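Local structure of restriction endonuclease S subunits (Thermoanaerobacter tengcongensis, 3OKG) at residues R27-G32 and I169-L174; P226-V231 and P361-E366. The protein probably recognises the DNA target sequence as the specificity (S) subunit of a type I restriction-modification methyltransferase, which is built from M and S polypeptides. All blocks are in the same frame, centred on the assembly; numbering follows the deposited sequence.

Interaction 1: R27-G32 and I169-L174; sequences RWVRLG and IPLPPL
Trp-28 and Pro-170 pack on one face of a two-stranded antiparallel beta sheet that joins strand 27-30 to strand 168-171 within the first DNA specificity domain. CG of Trp-28 is anti to its carbonyl carbon (chi1 -79°); the CE3-CZ3 side of the indole meets Ile-169 O and Pro-170 N, while Pro-170 CB stands over the six-membered ring, 4.2 Å from its centroid, in a CH-pi contact. Proline suits this non-hydrogen-bonded pair, since its missing N-H costs no cross-strand bond. Trp-28 NE1 donates to Tyr-20 O, and their rings meet edge to face. An alanine here would probably open a gap beside Pro-170 and leave the Tyr-20 carbonyl without this donor. On the other face Val-29 and Ile-169 cross at an angle, Val-29 CG2 lying 3.5 Å from Ile-169 CG1. Ile-169 CD1 reaches Leu-31 CD1 at 4.1 Å, and helix 130-137 adds Leu-133 and Leu-136 to these branched apolar groups. Arg-27, an exposed residue, runs beside Leu-171 in the same direction, NH1 being 3.8 Å from CD2. The backbone bonds run both ways: Val-29 N to Ile-169 O is 3.2 Å and almost straight (172°), Ile-169 N to Val-29 O 2.8 Å.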
# COMPACT_ATOMS: atom_id res chain seq x y z
N ARG A 27 -33.73 10.26 -13.90
CA ARG A 27 -34.47 9.08 -14.34
C ARG A 27 -33.57 7.87 -14.56
O ARG A 27 -32.36 8.01 -14.78
CB ARG A 27 -35.23 9.39 -15.64
CG ARG A 27 -34.36 10.08 -16.67
CD ARG A 27 -35.17 10.75 -17.78
NE ARG A 27 -35.65 9.73 -18.66
CZ ARG A 27 -35.23 9.54 -19.90
NH1 ARG A 27 -34.33 10.34 -20.45
NH2 ARG A 27 -35.74 8.53 -20.59
N TRP A 28 -34.16 6.68 -14.51
CA TRP A 28 -33.43 5.44 -14.78
C TRP A 28 -33.59 5.04 -16.25
O TRP A 28 -34.71 4.98 -16.75
CB TRP A 28 -33.97 4.29 -13.92
CG TRP A 28 -33.48 4.30 -12.52
CD1 TRP A 28 -34.19 4.66 -11.40
CD2 TRP A 28 -32.17 3.95 -12.07
NE1 TRP A 28 -33.40 4.54 -10.29
CE2 TRP A 28 -32.15 4.11 -10.67
CE3 TRP A 28 -30.99 3.52 -12.72
CZ2 TRP A 28 -31.01 3.86 -9.90
CZ3 TRP A 28 -29.86 3.26 -11.96
CH2 TRP A 28 -29.88 3.42 -10.55
N VAL A 29 -32.47 4.77 -16.92
CA VAL A 29 -32.49 4.28 -18.30
C VAL A 29 -31.45 3.18 -18.50
O VAL A 29 -30.54 3.04 -17.70
CB VAL A 29 -32.16 5.41 -19.28
CG1 VAL A 29 -33.17 6.49 -19.15
CG2 VAL A 29 -30.70 5.96 -19.03
N ARG A 30 -31.58 2.40 -19.58
CA ARG A 30 -30.47 1.53 -19.97
C ARG A 30 -29.41 2.44 -20.62
O ARG A 30 -29.75 3.40 -21.28
CB ARG A 30 -30.93 0.44 -20.95
CG ARG A 30 -31.81 -0.69 -20.31
CD ARG A 30 -32.35 -1.68 -21.38
NE ARG A 30 -32.97 -0.93 -22.47
CZ ARG A 30 -34.18 -0.37 -22.40
NH1 ARG A 30 -34.94 -0.52 -21.32
NH2 ARG A 30 -34.64 0.32 -23.44
N LEU A 31 -28.14 2.10 -20.42
CA LEU A 31 -27.05 2.91 -20.96
C LEU A 31 -27.29 3.14 -22.45
O LEU A 31 -27.16 4.26 -22.96
CB LEU A 31 -25.73 2.17 -20.75
CG LEU A 31 -24.46 2.80 -21.30
CD1 LEU A 31 -24.30 4.21 -20.74
CD2 LEU A 31 -23.28 1.88 -20.91
N GLY A 32 -27.65 2.07 -23.16
CA GLY A 32 -27.83 2.13 -24.60
C GLY A 32 -28.83 3.19 -25.06
O GLY A 32 -28.75 3.70 -26.18
N ILE A 169 -28.63 2.80 -15.64
CA ILE A 169 -27.86 3.91 -15.12
C ILE A 169 -28.79 5.03 -14.64
O ILE A 169 -29.83 5.25 -15.23
CB ILE A 169 -26.90 4.51 -16.21
CG1 ILE A 169 -27.69 5.03 -17.42
CG2 ILE A 169 -25.84 3.46 -16.62
CD1 ILE A 169 -26.93 6.17 -18.26
N PRO A 170 -28.40 5.74 -13.57
CA PRO A 170 -29.16 6.90 -13.10
C PRO A 170 -28.79 8.08 -13.98
O PRO A 170 -27.61 8.32 -14.25
CB PRO A 170 -28.60 7.14 -11.70
CG PRO A 170 -27.29 6.48 -11.66
CD PRO A 170 -27.11 5.65 -12.89
N LEU A 171 -29.80 8.83 -14.42
CA LEU A 171 -29.55 9.91 -15.37
C LEU A 171 -30.10 11.26 -14.89
O LEU A 171 -31.28 11.53 -15.06
CB LEU A 171 -30.16 9.54 -16.71
CG LEU A 171 -29.78 10.46 -17.88
CD1 LEU A 171 -28.39 10.13 -18.34
CD2 LEU A 171 -30.76 10.26 -19.02
N PRO A 172 -29.24 12.09 -14.30
CA PRO A 172 -29.64 13.47 -13.97
C PRO A 172 -29.84 14.29 -15.24
O PRO A 172 -29.45 13.84 -16.32
CB PRO A 172 -28.42 14.03 -13.24
CG PRO A 172 -27.49 12.83 -12.99
CD PRO A 172 -27.80 11.88 -14.09
N PRO A 173 -30.41 15.49 -15.10
CA PRO A 173 -30.35 16.47 -16.21
C PRO A 173 -28.92 16.75 -16.58
O PRO A 173 -28.00 16.64 -15.73
CB PRO A 173 -30.96 17.75 -15.60
CG PRO A 173 -31.83 17.27 -14.49
CD PRO A 173 -31.15 16.02 -13.93
N LEU A 174 -28.71 17.17 -17.83
CA LEU A 174 -27.37 17.50 -18.31
C LEU A 174 -26.61 18.46 -17.41
O LEU A 174 -25.43 18.26 -17.12
CB LEU A 174 -27.48 18.10 -19.72
CG LEU A 174 -27.95 17.11 -20.81
CD1 LEU A 174 -28.29 17.91 -22.10
CD2 LEU A 174 -26.84 16.09 -21.12

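Interaction 2: P226-V231 and P361-E366; sequences PGWRWV and PLPPLE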
# COMPACT_ATOMS: atom_id res chain seq x y z
N PRO A 226 26.44 18.36 31.74
CA PRO A 226 26.98 18.00 33.05
C PRO A 226 26.03 17.07 33.79
O PRO A 226 24.82 17.30 33.80
CB PRO A 226 27.09 19.35 33.77
CG PRO A 226 27.33 20.35 32.65
CD PRO A 226 26.48 19.82 31.49
N GLY A 227 26.58 16.02 34.40
CA GLY A 227 25.77 15.09 35.17
C GLY A 227 25.49 13.80 34.42
O GLY A 227 25.23 12.76 35.01
N TRP A 228 25.53 13.87 33.09
CA TRP A 228 25.51 12.67 32.28
C TRP A 228 26.91 12.12 32.41
O TRP A 228 27.84 12.88 32.69
CB TRP A 228 25.30 13.03 30.80
CG TRP A 228 23.91 13.48 30.38
CD1 TRP A 228 23.03 14.27 31.09
CD2 TRP A 228 23.27 13.21 29.12
NE1 TRP A 228 21.88 14.47 30.34
CE2 TRP A 228 22.02 13.85 29.13
CE3 TRP A 228 23.66 12.48 27.98
CZ2 TRP A 228 21.12 13.77 28.04
CZ3 TRP A 228 22.77 12.41 26.89
CH2 TRP A 228 21.52 13.06 26.94
N ARG A 229 27.08 10.83 32.18
CA ARG A 229 28.42 10.25 32.13
C ARG A 229 28.54 9.31 30.96
O ARG A 229 27.58 8.59 30.63
CB ARG A 229 28.73 9.47 33.41
CG ARG A 229 28.98 10.30 34.65
CD ARG A 229 29.10 9.42 35.89
NE ARG A 229 27.92 8.58 36.04
CZ ARG A 229 27.94 7.25 36.08
NH1 ARG A 229 29.10 6.60 36.02
NH2 ARG A 229 26.80 6.57 36.21
N TRP A 230 29.71 9.31 30.34
CA TRP A 230 30.07 8.24 29.43
C TRP A 230 30.42 6.96 30.20
O TRP A 230 31.38 6.95 30.97
CB TRP A 230 31.26 8.65 28.59
CG TRP A 230 30.90 9.53 27.45
CD1 TRP A 230 31.19 10.87 27.31
CD2 TRP A 230 30.15 9.16 26.30
NE1 TRP A 230 30.69 11.33 26.12
CE2 TRP A 230 30.04 10.31 25.48
CE3 TRP A 230 29.57 7.96 25.86
CZ2 TRP A 230 29.35 10.29 24.26
CZ3 TRP A 230 28.90 7.94 24.64
CH2 TRP A 230 28.80 9.10 23.85
N VAL A 231 29.65 5.89 30.01
CA VAL A 231 29.94 4.61 30.67
C VAL A 231 30.10 3.50 29.66
O VAL A 231 29.63 3.60 28.53
CB VAL A 231 28.86 4.22 31.69
CG1 VAL A 231 28.68 5.31 32.74
CG2 VAL A 231 27.52 3.95 30.97
N PRO A 361 26.17 7.04 26.28
CA PRO A 361 26.04 8.21 27.15
C PRO A 361 24.92 7.93 28.14
O PRO A 361 23.88 7.37 27.79
CB PRO A 361 25.61 9.34 26.20
CG PRO A 361 25.25 8.67 24.86
CD PRO A 361 25.38 7.17 25.04
N LEU A 362 25.11 8.30 29.38
CA LEU A 362 24.20 7.91 30.41
C LEU A 362 23.71 9.08 31.21
O LEU A 362 24.41 9.53 32.14
CB LEU A 362 24.85 6.84 31.33
CG LEU A 362 23.86 6.17 32.30
CD1 LEU A 362 23.03 5.08 31.56
CD2 LEU A 362 24.58 5.58 33.51
N PRO A 363 22.51 9.59 30.87
CA PRO A 363 21.84 10.62 31.66
C PRO A 363 21.33 10.03 32.96
O PRO A 363 21.26 8.81 33.09
CB PRO A 363 20.60 11.00 30.80
CG PRO A 363 20.86 10.40 29.43
CD PRO A 363 21.68 9.17 29.72
N PRO A 364 20.95 10.89 33.91
CA PRO A 364 20.18 10.43 35.06
C PRO A 364 18.89 9.78 34.57
O PRO A 364 18.40 10.09 33.48
CB PRO A 364 19.88 11.71 35.83
CG PRO A 364 20.88 12.72 35.35
CD PRO A 364 21.23 12.34 33.95
N LEU A 365 18.32 8.88 35.35
CA LEU A 365 17.12 8.15 34.91
C LEU A 365 16.00 9.07 34.44
O LEU A 365 15.33 8.80 33.44
CB LEU A 365 16.60 7.26 36.03
CG LEU A 365 17.46 6.02 36.27
CD1 LEU A 365 17.09 5.38 37.61
CD2 LEU A 365 17.29 5.02 35.13
N GLU A 366 15.79 10.15 35.17
CA GLU A 366 14.70 11.05 34.83
C GLU A 366 14.88 11.62 33.42
O GLU A 366 13.91 11.78 32.69
CB GLU A 366 14.54 12.17 35.85
CG GLU A 366 13.06 12.51 36.09
CD GLU A 366 12.78 14.01 36.23
OE1 GLU A 366 11.59 14.39 36.32
OE2 GLU A 366 13.75 14.81 36.24
O HOH W 1 24.35 9.94 34.94
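Trp-228 lies across Pro-363 beside a short antiparallel pairing of strands 229-232 and 359-362, in the second DNA specificity domain. Its CB stands 3.9 Å from Leu-362 O. CG, set anti to the carbonyl carbon (chi1 -73°), comes 3.8 Å from Pro-363 CA. In the five-membered ring CD1 meets Pro-364 CD at 3.9 Å, while NE1 and CE2 lie against Pro-363 CB. Farther out, Pro-363 CG sits 3.4 Å from the centroid of the six-membered ring and only 3° off its normal, a centred CH-pi contact nearly equidistant from all six ring atoms. CE3 turns its edge to Pro-361 CB at 4.1 Å. Ile-371 and Glu-367 of helix 365-388 also touch this indole.

Pro-361 meets a second tryptophan: its CB makes a CH-pi contact over the six-membered ring of Trp-230, whose NE1 is hydrogen-bonded to Ala-222 O. On the opposite face of the sheet Arg-229 runs alongside Leu-362, NH2 near CD2. Val-231 CG2 touches Leu-362 CB.

Leu-362 O accepts a hydrogen bond from Arg-229 N at 3.0 Å, with the donor 42° out of the carbonyl plane, and Leu-362 N returns a bond to Arg-229 O. Leu-362 O accepts another from a water at 2.8 Å that also donates to Gly-227 O at 3.0 Å. Gly-227 suits the turn because, at its positive phi, a CB would jam against the carbonyl of Pro-226. Trp-228 CA adds a CA-H...O contact to Leu-362 O.

Prolines serve well here: rigid C-H surfaces against electron-rich indoles, with no N-H needing an acceptor. The chemistry implies a contact held mainly by apolar and CH-pi packing, its polar part resting on backbone groups and one water, so it probably depends little on charge.

In the fold
Interactions 1 and 2 occupy equivalent places in the two DNA specificity domains: each pairs an early strand with a late one about 130 residues on, and each late strand leads through a proline N-cap into a long helix, 174-216 or 365-388. Trp-28 on Pro-170 is matched by Trp-230 on Pro-361, and Arg-27 beside Leu-171 by Arg-229 beside Leu-362. What interaction 2 adds is the CH-pi contact of Trp-228 with Pro-363 and the bridging water. The contacts follow in series along the chain, on opposite sides of its centre. The centres of interactions 1 and 2 lie about 73 Å apart and their nearest atoms about 61 Å, so they do not touch.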